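Local coordinates for cycloalternan-forming enzyme (Listeria monocytogenes serovar 1/2a, PDB 5F7U), which belongs to glycoside hydrolase family 31, combines a TIM-barrel domain with beta-rich domains and a family 6 carbohydrate-binding module, and binds glycans and magnesium ions, at residues Thr952-His957 / Thr963-Gly968; Val914-Tyr919 / Pro940-Phe945; Glu974-Asp979 / Ile1054-Val1059; Val769-Gly774 / Tyr810-Asn815. The protein carries 1 engineered substitution. All coordinates share one frame; numbering follows the deposited sequence.

Contact 1: residues Thr952-His957 / Thr963-Gly968; sequences TTASDH and TGFVAG. With MG (magnesium ion), chain G; GLC (alpha-D-glucopyranose), chain D; GLC (alpha-D-glucopyranose), chain B.
F965 and A954 face each other as an antiparallel hydrogen-bonded pair in the hairpin of strands 953-954 and 965-968. A954 N gives its hydrogen to F965 O at 2.9 Å, and F965 N gives back to A954 O. One step on, T952 O takes the N-H of A967. The first torsion of F965 (51°) sets CG between its own N and carbonyl carbon and turns the ring against the 952-957 segment. CB lies next to F1056 O of the adjoining strand. CG and both CD atoms face A954 O, 3.5 Å above the ring plane, over its centre. CE1 touches A954 CB at 3.7 Å. CE2 comes 3.6 Å from H957 O. At the tip, CZ meets D956 OD1 at 3.4 Å, near the ring plane. W1026 meets the ring edge-to-face. Beyond the ring, H957 NE2 is hydrogen-bonded to O2 of one glucopyranose, and T963 OG1 to O3 of another. G964 O binds the magnesium ion at 2.2 Å. The polarised C-H groups of the ring edge probably suit the D956 carboxylate. A carbonyl oxygen over the ring face is probably less favourable, though the bond from F965 N may offset it. H957 O, buried beside CE2, has no partner in the model.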
# COMPACT_ATOMS: atom_id res chain seq x y z
N THR A 952 39.79 14.23 -11.28
CA THR A 952 38.98 13.26 -12.03
C THR A 952 39.42 11.83 -11.73
O THR A 952 40.38 11.60 -10.96
CB THR A 952 39.01 13.51 -13.57
OG1 THR A 952 40.35 13.37 -14.06
CG2 THR A 952 38.46 14.89 -13.94
N THR A 953 38.72 10.87 -12.32
CA THR A 953 38.99 9.46 -12.06
C THR A 953 39.61 8.80 -13.28
O THR A 953 39.50 9.31 -14.40
CB THR A 953 37.72 8.70 -11.63
OG1 THR A 953 36.74 8.75 -12.67
CG2 THR A 953 37.13 9.30 -10.36
N ALA A 954 40.29 7.67 -13.05
CA ALA A 954 40.84 6.84 -14.12
C ALA A 954 40.87 5.36 -13.74
O ALA A 954 40.57 4.99 -12.60
CB ALA A 954 42.23 7.34 -14.52
N SER A 955 41.20 4.51 -14.71
CA SER A 955 41.27 3.07 -14.49
C SER A 955 42.34 2.43 -15.37
O SER A 955 42.25 1.24 -15.70
CB SER A 955 39.89 2.43 -14.74
OG SER A 955 39.42 2.73 -16.04
N ASP A 956 43.36 3.22 -15.71
CA ASP A 956 44.40 2.80 -16.67
C ASP A 956 45.67 2.19 -16.04
O ASP A 956 46.71 2.04 -16.72
CB ASP A 956 44.75 3.98 -17.60
CG ASP A 956 45.38 5.17 -16.86
OD1 ASP A 956 45.19 5.34 -15.63
OD2 ASP A 956 46.08 5.96 -17.54
N HIS A 957 45.57 1.85 -14.76
CA HIS A 957 46.58 1.03 -14.08
C HIS A 957 45.85 -0.03 -13.26
O HIS A 957 45.07 0.29 -12.36
CB HIS A 957 47.48 1.88 -13.19
CG HIS A 957 48.26 2.90 -13.96
ND1 HIS A 957 49.36 2.57 -14.73
CD2 HIS A 957 48.09 4.24 -14.09
CE1 HIS A 957 49.83 3.67 -15.31
NE2 HIS A 957 49.09 4.69 -14.92
N THR A 963 35.77 0.72 -9.11
CA THR A 963 35.80 0.90 -10.57
C THR A 963 37.05 1.63 -11.08
O THR A 963 37.24 1.75 -12.30
CB THR A 963 34.55 1.65 -11.07
OG1 THR A 963 34.50 2.96 -10.47
CG2 THR A 963 33.27 0.86 -10.76
N GLY A 964 37.88 2.12 -10.16
CA GLY A 964 39.11 2.83 -10.52
C GLY A 964 39.75 3.53 -9.33
O GLY A 964 39.80 2.99 -8.21
N PHE A 965 40.23 4.75 -9.61
CA PHE A 965 40.99 5.57 -8.67
C PHE A 965 40.90 7.04 -9.08
O PHE A 965 40.56 7.35 -10.23
CB PHE A 965 42.46 5.11 -8.60
CG PHE A 965 43.13 4.97 -9.95
CD1 PHE A 965 43.70 6.08 -10.59
CD2 PHE A 965 43.22 3.72 -10.59
CE1 PHE A 965 44.34 5.96 -11.81
CE2 PHE A 965 43.85 3.59 -11.83
CZ PHE A 965 44.41 4.71 -12.43
N VAL A 966 41.24 7.92 -8.15
CA VAL A 966 41.38 9.35 -8.43
C VAL A 966 42.80 9.58 -8.96
O VAL A 966 43.76 9.14 -8.33
CB VAL A 966 41.08 10.17 -7.15
CG1 VAL A 966 41.48 11.63 -7.32
CG2 VAL A 966 39.60 10.08 -6.82
N ALA A 967 42.92 10.23 -10.12
CA ALA A 967 44.22 10.32 -10.83
C ALA A 967 44.98 11.63 -10.63
O ALA A 967 44.41 12.72 -10.81
CB ALA A 967 44.01 10.06 -12.32
N GLY A 968 46.28 11.53 -10.30
CA GLY A 968 47.18 12.71 -10.25
C GLY A 968 47.00 13.47 -8.94
O GLY A 968 47.87 13.41 -8.05
MG MG G . 39.13 2.48 -6.17
C1 GLC D . 51.40 9.09 -15.02
C2 GLC D . 50.44 7.95 -14.63
C3 GLC D . 49.11 8.50 -14.10
C4 GLC D . 49.32 9.50 -12.96
C5 GLC D . 50.25 10.61 -13.48
C6 GLC D . 50.54 11.68 -12.44
O1 GLC D . 51.00 9.73 -16.24
O2 GLC D . 50.18 7.11 -15.76
O3 GLC D . 48.29 7.41 -13.69
O4 GLC D . 48.06 10.04 -12.53
O5 GLC D . 51.50 10.05 -13.94
O6 GLC D . 51.37 12.65 -13.07
C1 GLC B . 31.64 7.40 -10.17
C2 GLC B . 32.56 6.29 -10.70
C3 GLC B . 31.79 5.29 -11.57
C4 GLC B . 30.57 4.72 -10.84
C5 GLC B . 29.74 5.87 -10.28
C6 GLC B . 28.57 5.39 -9.44
O2 GLC B . 33.67 6.85 -11.41
O3 GLC B . 32.64 4.22 -11.94
O4 GLC B . 29.78 3.93 -11.74
O5 GLC B . 30.54 6.77 -9.49
O6 GLC B . 27.88 6.59 -9.05
O HOH W 1 42.40 14.24 -12.04

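Contact 2: residues Val914-Tyr919 / Pro940-Phe945. With MG (magnesium ion), chain G; GLC (alpha-D-glucopyranose), chain B.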
# COMPACT_ATOMS: atom_id res chain seq x y z
N VAL A 914 35.67 -5.37 -7.60
CA VAL A 914 34.86 -4.24 -8.12
C VAL A 914 33.77 -3.87 -7.12
O VAL A 914 33.53 -2.69 -6.87
CB VAL A 914 34.24 -4.56 -9.51
CG1 VAL A 914 33.24 -3.49 -9.95
CG2 VAL A 914 35.35 -4.67 -10.54
N GLN A 915 33.17 -4.90 -6.53
CA GLN A 915 32.04 -4.77 -5.60
C GLN A 915 32.47 -4.80 -4.14
O GLN A 915 31.66 -4.50 -3.25
CB GLN A 915 31.02 -5.89 -5.85
CG GLN A 915 30.34 -5.82 -7.23
CD GLN A 915 29.32 -4.70 -7.33
OE1 GLN A 915 28.69 -4.34 -6.34
NE2 GLN A 915 29.13 -4.17 -8.53
N ASN A 916 33.74 -5.17 -3.89
CA ASN A 916 34.24 -5.44 -2.54
C ASN A 916 33.38 -6.45 -1.79
O ASN A 916 32.93 -6.23 -0.66
CB ASN A 916 34.44 -4.13 -1.76
CG ASN A 916 35.48 -3.23 -2.39
OD1 ASN A 916 36.64 -3.64 -2.58
ND2 ASN A 916 35.09 -2.00 -2.71
N LEU A 917 33.10 -7.56 -2.48
CA LEU A 917 32.34 -8.65 -1.89
C LEU A 917 33.16 -9.92 -1.86
O LEU A 917 33.75 -10.29 -2.87
CB LEU A 917 31.08 -8.92 -2.72
CG LEU A 917 30.02 -7.81 -2.77
CD1 LEU A 917 28.98 -8.19 -3.81
CD2 LEU A 917 29.37 -7.63 -1.41
N THR A 918 33.18 -10.56 -0.69
CA THR A 918 33.72 -11.91 -0.55
C THR A 918 32.64 -12.97 -0.80
O THR A 918 31.65 -13.04 -0.07
CB THR A 918 34.33 -12.14 0.84
OG1 THR A 918 35.28 -11.10 1.13
CG2 THR A 918 35.06 -13.49 0.87
N TYR A 919 32.86 -13.81 -1.80
CA TYR A 919 31.94 -14.91 -2.08
C TYR A 919 32.40 -16.12 -1.29
O TYR A 919 33.59 -16.43 -1.31
CB TYR A 919 31.93 -15.31 -3.56
CG TYR A 919 31.46 -14.28 -4.59
CD1 TYR A 919 31.42 -12.91 -4.32
CD2 TYR A 919 31.16 -14.70 -5.89
CE1 TYR A 919 31.04 -11.99 -5.29
CE2 TYR A 919 30.79 -13.79 -6.87
CZ TYR A 919 30.73 -12.44 -6.56
OH TYR A 919 30.36 -11.54 -7.53
N PRO A 940 36.26 -1.15 1.62
CA PRO A 940 36.89 0.15 1.41
C PRO A 940 35.88 1.25 1.06
O PRO A 940 34.78 0.96 0.55
CB PRO A 940 37.79 -0.08 0.19
CG PRO A 940 38.05 -1.55 0.18
CD PRO A 940 36.77 -2.15 0.67
N TYR A 941 36.25 2.49 1.40
CA TYR A 941 35.59 3.69 0.89
C TYR A 941 36.35 4.09 -0.38
O TYR A 941 37.50 4.54 -0.30
CB TYR A 941 35.69 4.81 1.93
CG TYR A 941 34.84 4.57 3.16
CD1 TYR A 941 35.29 3.74 4.20
CD2 TYR A 941 33.57 5.15 3.27
CE1 TYR A 941 34.49 3.50 5.32
CE2 TYR A 941 32.79 4.95 4.38
CZ TYR A 941 33.24 4.11 5.40
OH TYR A 941 32.42 3.91 6.50
N GLU A 942 35.72 3.91 -1.53
CA GLU A 942 36.40 4.12 -2.81
C GLU A 942 36.59 5.61 -3.08
O GLU A 942 35.64 6.41 -2.96
CB GLU A 942 35.63 3.45 -3.96
CG GLU A 942 35.58 1.93 -3.87
CD GLU A 942 36.95 1.26 -3.89
OE1 GLU A 942 37.94 1.85 -4.41
OE2 GLU A 942 37.03 0.10 -3.41
N ALA A 943 37.83 5.98 -3.44
CA ALA A 943 38.13 7.38 -3.73
C ALA A 943 37.30 7.90 -4.90
O ALA A 943 36.89 9.06 -4.91
CB ALA A 943 39.62 7.57 -3.97
N GLU A 944 37.03 7.03 -5.88
CA GLU A 944 36.27 7.39 -7.08
C GLU A 944 34.79 7.70 -6.78
O GLU A 944 34.10 8.32 -7.61
CB GLU A 944 36.42 6.30 -8.16
CG GLU A 944 35.95 4.90 -7.76
CD GLU A 944 37.04 3.97 -7.20
OE1 GLU A 944 38.03 4.38 -6.54
OE2 GLU A 944 36.89 2.76 -7.40
N PHE A 945 34.33 7.29 -5.59
CA PHE A 945 32.97 7.62 -5.12
C PHE A 945 32.94 8.83 -4.19
O PHE A 945 31.85 9.26 -3.75
CB PHE A 945 32.28 6.43 -4.43
CG PHE A 945 32.19 5.17 -5.26
CD1 PHE A 945 32.16 5.19 -6.67
CD2 PHE A 945 32.10 3.93 -4.62
CE1 PHE A 945 32.07 4.00 -7.41
CE2 PHE A 945 32.00 2.74 -5.35
CZ PHE A 945 31.99 2.78 -6.75
MG MG G . 39.13 2.48 -6.17
C1 GLC B . 31.64 7.40 -10.17
C2 GLC B . 32.56 6.29 -10.70
C3 GLC B . 31.79 5.29 -11.57
C4 GLC B . 30.57 4.72 -10.84
C5 GLC B . 29.74 5.87 -10.28
C6 GLC B . 28.57 5.39 -9.44
O2 GLC B . 33.67 6.85 -11.41
O3 GLC B . 32.64 4.22 -11.94
O4 GLC B . 29.78 3.93 -11.74
O5 GLC B . 30.54 6.77 -9.49
O6 GLC B . 27.88 6.59 -9.05
O HOH W 2 33.06 -0.68 -1.37
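The backbones of N916 and P940 stay well apart, with 7.3 Å between their CA atoms, and side chains span the gap. N916 has positive phi (54°) and with L917 faces D912 in a G1 beta bulge, at the start of strand 917-922. Across the gap, P940 leads into the short strand 941-942, the first strand of the beta-sandwich module. The chain then turns into a 3-10 segment at 943-945, where F945 N bonds to E942 O. The N916 amide reaches over from its bulge. Its CG packs against P940 CD at 3.5 Å. Its ND2 donates to E942 OE2 at 2.9 Å, in an almost straight bond with an N-H...O angle of 163°. The oxygen uses its anti lone pair, the one away from OE1. Amide and carboxylate are nearly coplanar, their planes 5° apart. ND2 also donates to a water at 2.8 Å, which lies next to P940 O, so both amide hydrogens have partners. The E942 carboxylate is thus shared between two tasks. OE2 is bonded to N916 and to a further partner, while OE1 binds the magnesium ion. N916 therefore acts from the second shell, and together these bonds probably fix the rotation of the carboxylate. T961, G964 and D1057 supply the other protein ligands of the metal. The F945 ring approaches a glucopyranose obliquely, with CD1 near O5. E944 chelates the magnesium with both oxygens, OE1 at 2.2 Å and OE2 at 2.6 Å.

Contact 3: residues Glu974-Asp979 / Ile1054-Val1059. With MG (magnesium ion), chain G; GLC (alpha-D-glucopyranose), chain D.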
# COMPACT_ATOMS: atom_id res chain seq x y z
N GLU A 974 42.78 21.08 -5.24
CA GLU A 974 42.26 19.76 -5.56
C GLU A 974 42.00 19.00 -4.27
O GLU A 974 42.84 19.02 -3.35
CB GLU A 974 43.22 19.00 -6.46
CG GLU A 974 43.41 19.67 -7.83
CD GLU A 974 44.24 18.85 -8.81
OE1 GLU A 974 44.80 17.80 -8.43
OE2 GLU A 974 44.34 19.27 -9.98
N ALA A 975 40.84 18.35 -4.19
CA ALA A 975 40.42 17.66 -2.96
C ALA A 975 39.58 16.41 -3.24
O ALA A 975 38.87 16.35 -4.25
CB ALA A 975 39.65 18.61 -2.05
N VAL A 976 39.68 15.44 -2.33
CA VAL A 976 38.82 14.24 -2.32
C VAL A 976 38.20 14.19 -0.92
O VAL A 976 38.93 14.12 0.07
CB VAL A 976 39.61 12.93 -2.63
CG1 VAL A 976 38.69 11.72 -2.66
CG2 VAL A 976 40.35 13.03 -3.96
N GLU A 977 36.87 14.25 -0.85
CA GLU A 977 36.16 14.26 0.44
C GLU A 977 35.35 12.97 0.61
O GLU A 977 34.62 12.57 -0.30
CB GLU A 977 35.26 15.50 0.55
CG GLU A 977 34.44 15.58 1.84
CD GLU A 977 33.71 16.90 2.06
OE1 GLU A 977 33.90 17.87 1.29
OE2 GLU A 977 32.92 16.99 3.03
N PHE A 978 35.52 12.34 1.77
CA PHE A 978 34.84 11.10 2.13
C PHE A 978 33.87 11.35 3.28
O PHE A 978 34.11 12.19 4.16
CB PHE A 978 35.83 10.04 2.62
CG PHE A 978 36.83 9.56 1.58
CD1 PHE A 978 38.03 10.25 1.36
CD2 PHE A 978 36.59 8.39 0.86
CE1 PHE A 978 38.95 9.79 0.42
CE2 PHE A 978 37.52 7.93 -0.09
CZ PHE A 978 38.70 8.64 -0.30
N ASP A 979 32.79 10.57 3.28
CA ASP A 979 31.85 10.51 4.37
C ASP A 979 32.10 9.17 5.03
O ASP A 979 31.79 8.12 4.44
CB ASP A 979 30.41 10.57 3.83
CG ASP A 979 30.11 11.85 3.08
OD1 ASP A 979 30.26 12.94 3.67
OD2 ASP A 979 29.67 11.78 1.91
N ILE A 1054 49.86 11.43 -7.26
CA ILE A 1054 49.52 10.08 -6.80
C ILE A 1054 48.28 9.61 -7.55
O ILE A 1054 47.52 10.42 -8.09
CB ILE A 1054 49.25 10.00 -5.26
CG1 ILE A 1054 47.92 10.67 -4.85
CG2 ILE A 1054 50.41 10.58 -4.47
CD1 ILE A 1054 47.48 10.38 -3.42
N ASN A 1055 48.08 8.30 -7.61
CA ASN A 1055 46.77 7.74 -7.92
C ASN A 1055 46.19 7.22 -6.63
O ASN A 1055 46.87 6.52 -5.88
CB ASN A 1055 46.87 6.66 -9.00
CG ASN A 1055 47.29 7.22 -10.34
OD1 ASN A 1055 47.02 8.39 -10.63
ND2 ASN A 1055 47.96 6.41 -11.15
N PHE A 1056 44.95 7.60 -6.35
CA PHE A 1056 44.35 7.37 -5.02
C PHE A 1056 43.20 6.37 -5.16
O PHE A 1056 42.16 6.68 -5.73
CB PHE A 1056 43.93 8.75 -4.47
CG PHE A 1056 43.37 8.75 -3.05
CD1 PHE A 1056 43.50 7.66 -2.18
CD2 PHE A 1056 42.75 9.91 -2.59
CE1 PHE A 1056 42.98 7.73 -0.88
CE2 PHE A 1056 42.23 9.99 -1.30
CZ PHE A 1056 42.36 8.90 -0.43
N ASP A 1057 43.42 5.15 -4.68
CA ASP A 1057 42.46 4.05 -4.87
C ASP A 1057 41.27 4.09 -3.91
O ASP A 1057 40.11 4.11 -4.33
CB ASP A 1057 43.17 2.70 -4.75
CG ASP A 1057 42.25 1.53 -5.12
OD1 ASP A 1057 41.17 1.74 -5.74
OD2 ASP A 1057 42.63 0.39 -4.77
N HIS A 1058 41.56 4.07 -2.62
CA HIS A 1058 40.53 3.91 -1.58
C HIS A 1058 41.12 4.19 -0.21
O HIS A 1058 42.34 4.27 -0.07
CB HIS A 1058 39.91 2.49 -1.61
CG HIS A 1058 40.81 1.38 -1.13
ND1 HIS A 1058 40.89 0.17 -1.78
CD2 HIS A 1058 41.60 1.26 -0.04
CE1 HIS A 1058 41.70 -0.64 -1.13
NE2 HIS A 1058 42.15 -0.00 -0.06
N VAL A 1059 40.24 4.31 0.78
CA VAL A 1059 40.64 4.21 2.19
C VAL A 1059 39.91 3.05 2.88
O VAL A 1059 38.76 2.73 2.52
CB VAL A 1059 40.49 5.54 2.98
CG1 VAL A 1059 41.32 6.66 2.36
CG2 VAL A 1059 39.03 5.96 3.10
MG MG G . 39.13 2.48 -6.17
C1 GLC D . 51.40 9.09 -15.02
C2 GLC D . 50.44 7.95 -14.63
C3 GLC D . 49.11 8.50 -14.10
C4 GLC D . 49.32 9.50 -12.96
C5 GLC D . 50.25 10.61 -13.48
C6 GLC D . 50.54 11.68 -12.44
O1 GLC D . 51.00 9.73 -16.24
O2 GLC D . 50.18 7.11 -15.76
O3 GLC D . 48.29 7.41 -13.69
O4 GLC D . 48.06 10.04 -12.53
O5 GLC D . 51.50 10.05 -13.94
O6 GLC D . 51.37 12.65 -13.07
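F978 and F1056 reach toward each other from facing strands, and F978 CE1 meets F1056 CZ at 3.6 Å. The rings meet obliquely, their planes 64° apart. F1056 has its CG anti to the backbone N (chi1 -176°), which extends the ring toward strand 975-979. V1059 CG2 sits over one face of the F978 ring as a CH-pi contact, 4.2 Å from the centroid. V976 CB touches F1056 CE2 at 4.2 Å. All four side chains are buried, and the contact is wholly apolar. F1044 and V993 pack on both F1056 and V1059, and M991 also touches V1059. Next to F1056, D1057 and H1058 form a classic beta bulge opposite R994. D1057 leaves on the other side, where OD1 binds the magnesium ion at 2.2 Å and OD2 makes a salt bridge with R994. N1055 also serves a site: ND2 donates to O3 of a glucopyranose at 2.7 Å, and OD1 accepts from its O4. The axes of 975-979 and 1054-1059 pass 10.0 Å apart at 22°, the packing of two sheets face to face in a beta-sandwich. Strand 975-981 lies between 947-949 and 1039-1045 in its sheet. Strand 1054-1062 pairs with 941-942, 965-968 and 987-996 in the other.

Contact 4: residues Val769-Gly774 / Tyr810-Asn815. With GLC (alpha-D-glucopyranose), chain C.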
# COMPACT_ATOMS: atom_id res chain seq x y z
N VAL A 769 24.42 1.21 2.13
CA VAL A 769 25.37 0.84 1.09
C VAL A 769 24.60 0.66 -0.21
O VAL A 769 23.61 -0.04 -0.25
CB VAL A 769 26.16 -0.45 1.47
CG1 VAL A 769 27.07 -0.85 0.32
CG2 VAL A 769 26.96 -0.24 2.75
N ASP A 770 25.09 1.33 -1.26
CA ASP A 770 24.52 1.24 -2.61
C ASP A 770 24.60 -0.22 -3.07
O ASP A 770 25.69 -0.78 -3.16
CB ASP A 770 25.36 2.17 -3.50
CG ASP A 770 24.85 2.27 -4.92
OD1 ASP A 770 24.40 1.26 -5.49
OD2 ASP A 770 24.96 3.39 -5.47
N ILE A 771 23.46 -0.84 -3.35
CA ILE A 771 23.47 -2.28 -3.67
C ILE A 771 24.08 -2.62 -5.04
O ILE A 771 24.39 -3.78 -5.30
CB ILE A 771 22.09 -2.97 -3.51
CG1 ILE A 771 21.09 -2.49 -4.58
CG2 ILE A 771 21.55 -2.70 -2.10
CD1 ILE A 771 19.84 -3.35 -4.71
N TRP A 772 24.22 -1.62 -5.90
CA TRP A 772 24.66 -1.83 -7.27
C TRP A 772 26.17 -1.81 -7.39
O TRP A 772 26.72 -2.43 -8.30
CB TRP A 772 24.11 -0.72 -8.18
CG TRP A 772 22.62 -0.57 -8.10
CD1 TRP A 772 21.92 0.44 -7.47
CD2 TRP A 772 21.65 -1.43 -8.70
NE1 TRP A 772 20.56 0.24 -7.63
CE2 TRP A 772 20.36 -0.89 -8.38
CE3 TRP A 772 21.72 -2.60 -9.47
CZ2 TRP A 772 19.17 -1.49 -8.81
CZ3 TRP A 772 20.52 -3.20 -9.91
CH2 TRP A 772 19.26 -2.64 -9.57
N ASN A 773 26.84 -1.08 -6.49
CA ASN A 773 28.26 -0.75 -6.67
C ASN A 773 29.12 -0.70 -5.39
O ASN A 773 30.35 -0.52 -5.47
CB ASN A 773 28.41 0.57 -7.48
CG ASN A 773 27.76 1.78 -6.80
OD1 ASN A 773 27.82 1.95 -5.57
ND2 ASN A 773 27.11 2.64 -7.60
N GLY A 774 28.51 -0.84 -4.21
CA GLY A 774 29.26 -0.80 -2.96
C GLY A 774 29.63 0.57 -2.43
O GLY A 774 30.47 0.68 -1.52
N TYR A 810 26.70 -14.00 -10.95
CA TYR A 810 26.66 -13.43 -9.59
C TYR A 810 26.53 -11.89 -9.51
O TYR A 810 26.90 -11.28 -8.51
CB TYR A 810 27.88 -13.93 -8.79
CG TYR A 810 27.73 -15.34 -8.25
CD1 TYR A 810 26.91 -15.60 -7.14
CD2 TYR A 810 28.40 -16.41 -8.84
CE1 TYR A 810 26.76 -16.88 -6.64
CE2 TYR A 810 28.27 -17.71 -8.33
CZ TYR A 810 27.45 -17.93 -7.24
OH TYR A 810 27.32 -19.21 -6.74
N GLN A 811 26.01 -11.27 -10.57
CA GLN A 811 25.71 -9.84 -10.52
C GLN A 811 24.20 -9.62 -10.50
O GLN A 811 23.47 -10.42 -11.08
CB GLN A 811 26.31 -9.10 -11.72
CG GLN A 811 27.85 -9.24 -11.81
CD GLN A 811 28.59 -8.39 -10.79
OE1 GLN A 811 28.27 -7.21 -10.62
NE2 GLN A 811 29.60 -8.96 -10.10
N LEU A 812 23.76 -8.54 -9.87
CA LEU A 812 22.35 -8.15 -9.94
C LEU A 812 21.99 -7.82 -11.39
O LEU A 812 22.81 -7.26 -12.12
CB LEU A 812 22.08 -6.95 -9.03
CG LEU A 812 22.16 -7.24 -7.53
CD1 LEU A 812 22.11 -5.92 -6.78
CD2 LEU A 812 21.04 -8.17 -7.08
N GLY A 813 20.79 -8.20 -11.81
CA GLY A 813 20.34 -7.91 -13.17
C GLY A 813 20.65 -8.97 -14.21
O GLY A 813 20.63 -8.68 -15.41
N GLN A 814 20.94 -10.19 -13.77
CA GLN A 814 21.20 -11.32 -14.66
C GLN A 814 20.06 -12.33 -14.55
O GLN A 814 19.66 -12.71 -13.45
CB GLN A 814 22.56 -11.95 -14.35
CG GLN A 814 23.69 -10.94 -14.51
CD GLN A 814 25.05 -11.50 -14.19
OE1 GLN A 814 25.22 -12.25 -13.22
NE2 GLN A 814 26.03 -11.12 -15.00
N ASN A 815 19.56 -12.75 -15.71
CA ASN A 815 18.31 -13.52 -15.84
C ASN A 815 18.39 -14.93 -15.25
O ASN A 815 19.13 -15.77 -15.76
CB ASN A 815 17.93 -13.58 -17.32
CG ASN A 815 16.54 -14.14 -17.57
OD1 ASN A 815 15.76 -14.36 -16.65
ND2 ASN A 815 16.22 -14.36 -18.83
C1 GLC C . 26.64 6.28 -8.39
C2 GLC C . 25.83 7.56 -8.23
C3 GLC C . 26.50 8.45 -7.17
C4 GLC C . 26.73 7.67 -5.86
C5 GLC C . 27.57 6.41 -6.16
C6 GLC C . 27.85 5.52 -4.96
O2 GLC C . 25.78 8.25 -9.48
O3 GLC C . 25.74 9.64 -6.95
O4 GLC C . 27.38 8.47 -4.88
O5 GLC C . 26.85 5.63 -7.12
O6 GLC C . 26.62 5.12 -4.36
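L812 lays its CD1 methyl against the I771 carbonyl oxygen, at 3.5 Å from I771 O. I771 and W772 follow strand 767-770 in an Asx turn, in the C-terminal beta domain of the family 31 fold. The L812 side chain crosses both at about a right angle. Its CD1 also touches I771 CD1 at 4.0 Å, and its CB lies 4.2 Å from W772 CZ3. The approach to the indole is oblique. I771 CG1 lies over one face of the same indole, so I771, W772 and L812 form one small apolar patch. The I771 chain is extended at its second torsion (166°), and this carries CD1 out toward the leucine. The Asx turn fixes the backbone that carries I771 and W772. D770 OD1 accepts from W772 N at 2.9 Å, met nearly along its C-O bond. D770 O accepts from G774 N. On the far segment, a loop without regular structure, Q811 N donates to Q814 OE1 at 2.9 Å from above the amide plane. G813 N is hydrogen-bonded to N700 OD1. W772 O accepts from Q915, so the turn also meets the loop just before strand 917-922. D770, which opens the turn, and N773, just past it, line a glycan pocket. N773 ND2 donates to the ring oxygen O5 of a glucopyranose at 3.0 Å. The sugar's O6 hydroxyl donates to D770 OD2 at 2.6 Å.

Contact 4 comes first, joining the turn after strand 767-770 to the loop after strand 801-806. Contact 2 follows and closes a 20-residue stretch by setting the bulge at the start of strand 917-922 against the start of the binding module. Contact 1 closes the short hairpin 953-968. Contact 3 is the longest closure, bringing strands 975-981 and 1054-1062 face to face. All four run in series, and none nest or cross. Strand 1054-1062 pairs with both 941-942 and 965-968, which ties contacts 1, 2 and 3 round one magnesium ion. Q915 is hydrogen-bonded to W772 O, linking contact 2 to contact 4. This joins the domain of strand 917-922 to the turn after 767-770, while N916 reaches the module.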